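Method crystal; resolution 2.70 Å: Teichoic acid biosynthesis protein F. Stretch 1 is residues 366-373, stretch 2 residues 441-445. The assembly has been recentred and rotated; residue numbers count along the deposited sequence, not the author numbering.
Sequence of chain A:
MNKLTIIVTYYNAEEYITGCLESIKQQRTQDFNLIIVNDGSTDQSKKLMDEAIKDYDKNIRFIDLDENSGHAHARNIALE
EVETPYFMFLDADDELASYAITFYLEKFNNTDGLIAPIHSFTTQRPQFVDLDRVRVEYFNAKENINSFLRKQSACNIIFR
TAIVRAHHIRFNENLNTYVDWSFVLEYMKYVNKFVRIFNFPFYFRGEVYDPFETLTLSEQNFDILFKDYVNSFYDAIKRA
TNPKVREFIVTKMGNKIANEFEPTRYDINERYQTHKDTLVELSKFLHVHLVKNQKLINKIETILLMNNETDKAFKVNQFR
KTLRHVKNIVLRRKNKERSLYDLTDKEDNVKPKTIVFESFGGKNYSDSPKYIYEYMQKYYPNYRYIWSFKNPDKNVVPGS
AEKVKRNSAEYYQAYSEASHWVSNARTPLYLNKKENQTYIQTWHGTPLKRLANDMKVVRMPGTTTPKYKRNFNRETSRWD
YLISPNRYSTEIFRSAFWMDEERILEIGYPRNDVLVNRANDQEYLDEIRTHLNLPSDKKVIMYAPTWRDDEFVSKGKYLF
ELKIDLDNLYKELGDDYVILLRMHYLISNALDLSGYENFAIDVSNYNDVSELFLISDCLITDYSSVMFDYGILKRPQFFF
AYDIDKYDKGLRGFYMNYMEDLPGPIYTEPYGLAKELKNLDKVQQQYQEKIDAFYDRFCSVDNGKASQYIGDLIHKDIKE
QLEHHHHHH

Stretch 1 (366-373) SDSPKYIY
Stretch 2, residues 441-445: QTWHG

What brings the two stretches together? The start of a helix that runs on past Tyr373 rests one flank against the irregular segment 441-445, and Thr442 is the centre of the contact. The CA atoms of Ser368 and Thr442 lie 6.8 Å apart, the closest register point between the backbones. The touch is light: 162 Å² is buried, both sides summed, and no hydrogen bond crosses between the stretches, so the fit rests on packing.

How does Thr442 serve three partners at once? With phi/psi of -98/-20 it directs CB toward the helix, and chi1 is 67° (p). Its CG2 meets Ile372 CD1 at 4.0 Å. Its OG1 lies 4.0 Å from Ser368 CB and 4.3 Å from Pro369 CD. The hydroxyl is not stranded among these carbons: Thr442 OG1 and Trp443 O are 2.8 Å apart, and OG1 is also hydrogen-bonded elsewhere in the structure. Threonine suits the place because it combines a methyl for the helix with a hydroxyl that can be satisfied. The other stretch covers 61 Å² of Thr442, far more than of any other residue here.

What does Asp367 contribute? Its backbone is unusual, with phi/psi of 56/-159, and its CB points toward the other stretch. Chi1 of -148°, between wells, and chi2 of -109° bring OD1 back to accept a hydrogen bond from Ser368 N at 2.9 Å and a nearly straight 172°, which ties down an amide in the first turn. The same OD1 stands 4.2 Å from Trp443 O and 4.3 Å from His444 CB; these are contacts of proximity, and both carboxylate oxygens find hydrogen bonds elsewhere in the structure.

How is the helical face kept in place? From Ser368 to Tyr373 phi runs from about -58° to -71° and psi from -35° to -49°, with Ile372 N bonding to Ser368 O at 3.0 Å and Tyr373 N to Pro369 O at 2.9 Å. This spacing sets Ser368 (chi1 -88°, m) and Ile372 (chi1 -67°, m; chi2 173°, t) one turn apart, both with CB toward Thr442. Pro369, with its CB sideways and a C-gamma exo ring, fits early in the helix, where its lack of an amide hydrogen costs little.

What shapes the opposing segment? Gln441 OE1 accepts a hydrogen bond from Trp443 N at 2.8 Å, bracing the bend around Thr442. Trp443 (46/-170) turns its CB away, while His444 (-141/46; chi1 49°, p) leads its ring away.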

# COMPACT_ATOMS: atom_id res chain seq x y z
N SER A 366 5.13 -37.03 -25.76
CA SER A 366 4.31 -37.84 -26.65
C SER A 366 3.62 -37.05 -27.76
O SER A 366 3.84 -35.85 -27.94
CB SER A 366 3.23 -38.59 -25.85
OG SER A 366 2.20 -37.70 -25.39
N ASP A 367 2.77 -37.76 -28.50
CA ASP A 367 1.91 -37.19 -29.53
C ASP A 367 2.65 -36.40 -30.58
O ASP A 367 3.84 -36.58 -30.78
CB ASP A 367 0.79 -36.33 -28.93
CG ASP A 367 -0.50 -36.38 -29.77
OD1 ASP A 367 -0.84 -35.36 -30.43
OD2 ASP A 367 -1.16 -37.46 -29.80
N SER A 368 1.92 -35.53 -31.26
CA SER A 368 2.44 -34.80 -32.38
C SER A 368 3.60 -33.86 -32.04
O SER A 368 4.50 -33.68 -32.86
CB SER A 368 1.31 -34.04 -33.07
OG SER A 368 0.69 -34.86 -34.03
N PRO A 369 3.58 -33.24 -30.85
CA PRO A 369 4.78 -32.48 -30.48
C PRO A 369 6.04 -33.37 -30.45
O PRO A 369 7.14 -32.91 -30.83
CB PRO A 369 4.45 -31.97 -29.09
CG PRO A 369 2.97 -31.83 -29.11
CD PRO A 369 2.47 -33.01 -29.92
N LYS A 370 5.88 -34.61 -29.99
CA LYS A 370 7.01 -35.51 -29.87
C LYS A 370 7.68 -35.69 -31.23
O LYS A 370 8.91 -35.54 -31.36
CB LYS A 370 6.59 -36.85 -29.24
CG LYS A 370 7.50 -38.05 -29.63
CD LYS A 370 7.27 -39.26 -28.72
CE LYS A 370 7.67 -40.59 -29.38
NZ LYS A 370 7.81 -41.71 -28.38
N TYR A 371 6.87 -35.97 -32.26
CA TYR A 371 7.39 -36.21 -33.60
C TYR A 371 7.92 -34.95 -34.30
O TYR A 371 8.90 -35.02 -35.05
CB TYR A 371 6.34 -36.93 -34.46
CG TYR A 371 6.12 -38.34 -33.99
CD1 TYR A 371 5.24 -38.61 -32.95
CD2 TYR A 371 6.81 -39.41 -34.57
CE1 TYR A 371 5.05 -39.90 -32.50
CE2 TYR A 371 6.62 -40.69 -34.13
CZ TYR A 371 5.74 -40.93 -33.09
OH TYR A 371 5.55 -42.22 -32.64
N ILE A 372 7.29 -33.81 -34.05
CA ILE A 372 7.81 -32.56 -34.58
C ILE A 372 9.22 -32.41 -34.03
O ILE A 372 10.16 -32.11 -34.78
CB ILE A 372 6.90 -31.34 -34.23
CG1 ILE A 372 5.56 -31.45 -34.96
CG2 ILE A 372 7.59 -30.01 -34.58
CD1 ILE A 372 4.53 -30.39 -34.54
N TYR A 373 9.37 -32.69 -32.74
CA TYR A 373 10.66 -32.58 -32.05
C TYR A 373 11.71 -33.57 -32.55
O TYR A 373 12.85 -33.19 -32.82
CB TYR A 373 10.50 -32.73 -30.54
CG TYR A 373 11.81 -32.89 -29.79
CD1 TYR A 373 12.70 -31.83 -29.68
CD2 TYR A 373 12.14 -34.09 -29.19
CE1 TYR A 373 13.89 -31.96 -28.99
CE2 TYR A 373 13.33 -34.24 -28.49
CZ TYR A 373 14.20 -33.17 -28.39
OH TYR A 373 15.38 -33.31 -27.69
N GLN A 441 -0.41 -24.85 -33.06
CA GLN A 441 -1.36 -25.75 -32.42
C GLN A 441 -1.61 -26.97 -33.29
O GLN A 441 -2.01 -26.85 -34.46
CB GLN A 441 -2.70 -25.04 -32.19
CG GLN A 441 -3.75 -25.91 -31.51
CD GLN A 441 -3.28 -26.50 -30.18
OE1 GLN A 441 -3.17 -27.71 -30.05
NE2 GLN A 441 -3.01 -25.65 -29.19
N THR A 442 -1.38 -28.15 -32.73
CA THR A 442 -1.48 -29.34 -33.55
C THR A 442 -2.83 -29.93 -33.32
O THR A 442 -3.32 -30.71 -34.14
CB THR A 442 -0.44 -30.34 -33.13
OG1 THR A 442 -0.75 -30.79 -31.81
CG2 THR A 442 0.92 -29.67 -33.09
N TRP A 443 -3.42 -29.54 -32.20
CA TRP A 443 -4.57 -30.24 -31.59
C TRP A 443 -4.30 -31.75 -31.54
O TRP A 443 -3.18 -32.18 -31.80
CB TRP A 443 -5.91 -29.90 -32.27
CG TRP A 443 -7.10 -30.20 -31.41
CD1 TRP A 443 -8.09 -31.08 -31.66
CD2 TRP A 443 -7.41 -29.61 -30.13
NE1 TRP A 443 -9.00 -31.09 -30.63
CE2 TRP A 443 -8.60 -30.20 -29.68
CE3 TRP A 443 -6.78 -28.65 -29.33
CZ2 TRP A 443 -9.18 -29.86 -28.47
CZ3 TRP A 443 -7.37 -28.31 -28.12
CH2 TRP A 443 -8.56 -28.92 -27.71
N HIS A 444 -5.29 -32.55 -31.20
CA HIS A 444 -5.02 -33.95 -30.97
C HIS A 444 -6.12 -34.85 -31.52
O HIS A 444 -6.58 -35.77 -30.83
CB HIS A 444 -4.87 -34.21 -29.48
CG HIS A 444 -5.97 -33.61 -28.68
ND1 HIS A 444 -5.83 -32.45 -27.96
CD2 HIS A 444 -7.27 -33.98 -28.55
CE1 HIS A 444 -6.98 -32.14 -27.39
NE2 HIS A 444 -7.87 -33.04 -27.74
N GLY A 445 -6.58 -34.61 -32.74
CA GLY A 445 -7.47 -35.58 -33.34
C GLY A 445 -8.73 -35.10 -34.03
O GLY A 445 -9.32 -34.10 -33.64